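Local coordinates for carbohydrate binding protein, putative, CPB33A (Cellvibrio japonicus, PDB 5FJQ) that is a copper-dependent lytic polysaccharide monooxygenase domain important for efficient use of chitin by its bacterium, probably by binding and oxidatively cleaving the polysaccharide, at residues L75-D79 with H116-L120. Numbering follows the deposited sequence.
Sequences LARND and HSQPL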
# COMPACT_ATOMS: atom_id res chain seq x y z
N LEU A 75 -10.06 6.94 -1.05
CA LEU A 75 -11.04 7.39 -2.11
C LEU A 75 -10.92 6.48 -3.35
O LEU A 75 -9.81 6.22 -3.75
CB LEU A 75 -10.74 8.84 -2.49
CG LEU A 75 -11.02 9.84 -1.35
CD1 LEU A 75 -10.73 11.27 -1.74
CD2 LEU A 75 -12.41 9.71 -0.78
N ALA A 76 -12.04 6.01 -3.93
CA ALA A 76 -12.08 5.32 -5.24
C ALA A 76 -11.90 6.31 -6.40
O ALA A 76 -12.72 7.17 -6.63
CB ALA A 76 -13.42 4.58 -5.36
N ARG A 77 -10.80 6.23 -7.13
CA ARG A 77 -10.54 7.15 -8.23
C ARG A 77 -9.82 6.37 -9.27
O ARG A 77 -9.07 5.49 -8.92
CB ARG A 77 -9.71 8.30 -7.74
CG ARG A 77 -10.51 9.13 -6.73
CD ARG A 77 -9.77 10.36 -6.31
NE ARG A 77 -9.56 11.25 -7.46
CZ ARG A 77 -10.30 12.33 -7.75
NH1 ARG A 77 -11.30 12.71 -6.98
NH2 ARG A 77 -9.99 13.09 -8.80
N ASN A 78 -10.09 6.66 -10.54
CA ASN A 78 -9.40 6.01 -11.68
C ASN A 78 -8.31 6.94 -12.13
O ASN A 78 -7.74 6.76 -13.23
CB ASN A 78 -10.38 5.78 -12.84
CG ASN A 78 -11.15 7.06 -13.24
OD1 ASN A 78 -10.96 8.15 -12.68
ND2 ASN A 78 -12.05 6.91 -14.22
N ASP A 79 -8.00 7.94 -11.32
CA ASP A 79 -6.96 8.92 -11.74
C ASP A 79 -5.81 9.06 -10.74
O ASP A 79 -4.98 10.03 -10.81
CB ASP A 79 -7.57 10.27 -12.04
CG ASP A 79 -8.05 10.97 -10.79
OD1 ASP A 79 -8.17 10.29 -9.74
OD2 ASP A 79 -8.31 12.19 -10.86
N HIS A 116 -12.63 0.87 -9.90
CA HIS A 116 -12.30 2.06 -9.10
C HIS A 116 -13.50 2.85 -8.66
O HIS A 116 -13.39 4.06 -8.46
CB HIS A 116 -11.34 2.97 -9.91
CG HIS A 116 -10.08 2.28 -10.23
ND1 HIS A 116 -9.07 2.16 -9.30
CD2 HIS A 116 -9.73 1.53 -11.30
CE1 HIS A 116 -8.11 1.41 -9.82
NE2 HIS A 116 -8.48 1.03 -11.03
N SER A 117 -14.64 2.17 -8.51
CA SER A 117 -15.87 2.86 -8.23
C SER A 117 -16.22 2.84 -6.74
O SER A 117 -16.93 3.71 -6.28
CB SER A 117 -17.00 2.28 -9.07
OG SER A 117 -17.11 0.89 -8.84
N GLN A 118 -15.70 1.85 -6.01
CA GLN A 118 -15.88 1.74 -4.56
C GLN A 118 -14.51 1.74 -3.90
O GLN A 118 -13.55 1.23 -4.48
CB GLN A 118 -16.53 0.40 -4.19
CG GLN A 118 -17.76 0.01 -4.99
CD GLN A 118 -18.75 1.15 -5.06
OE1 GLN A 118 -18.98 1.85 -4.07
NE2 GLN A 118 -19.34 1.35 -6.24
N PRO A 119 -14.42 2.24 -2.66
CA PRO A 119 -13.21 1.94 -1.87
C PRO A 119 -12.85 0.46 -1.77
O PRO A 119 -13.68 -0.47 -1.94
CB PRO A 119 -13.48 2.61 -0.52
CG PRO A 119 -14.32 3.79 -0.93
CD PRO A 119 -15.23 3.29 -2.02
N LEU A 120 -11.57 0.27 -1.57
CA LEU A 120 -10.90 -1.02 -1.71
C LEU A 120 -11.38 -1.90 -0.55
O LEU A 120 -11.46 -1.43 0.59
CB LEU A 120 -9.37 -0.77 -1.60
CG LEU A 120 -8.50 -2.03 -1.76
CD1 LEU A 120 -8.77 -2.60 -3.13
CD2 LEU A 120 -7.04 -1.69 -1.57
O HOH W 1 -9.35 3.67 -6.73
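His116 opens the contact with its CA-CB bond directed at residues 75-79. Its ND1 lies 3.4 Å from Arg77 O, but the angle is too poor for a hydrogen bond; instead water 1 joins the two loops, accepting from Arg77 N at 3.0 Å and hydrogen-bonding His116 ND1 at 3.0 Å. The other ring nitrogen, NE2, is hydrogen-bonded to Arg152 O, so both ring nitrogens have a partner. His116 CB packs against Asn78, 3.9 Å from Asn78 N and 4.2 Å from Asn78 CB. His116 O comes within 3.1 Å of Ala76 CB. Ser117 and Gln118 then curve past that methyl with their CA-CB bonds directed away: Ala76 CB is 3.6 Å from Ser117 C and 3.4 Å from Gln118 C, so main chain forms most of its seat. Pro119 closes the seat, its CD 4.0 Å from Ala76 CB, and the CA atoms of Ala76 and Pro119 approach to 4.9 Å. Leu120, buried and out of contact with 75-79, touches Ile154 of strand 152-161. The CA-CB bond of Arg77 is directed away from residues 116-120, and its side chain forms a salt bridge with Asp79, with hydrogen bonds from Arg77 NE to Asp79 OD1 and from Arg77 NH2 to Asp79 OD2, each 2.8 Å, beside helix 25-33. With 239 Å² buried and no direct hydrogen bond across, this is a small, water-bridged surface contact between two loops, one leading to strand 83-84 and the other linking strands 102-109 and 126-130, on the immunoglobulin-like beta-sandwich of an AA10 monooxygenase, away from the copper site of His1 and His100.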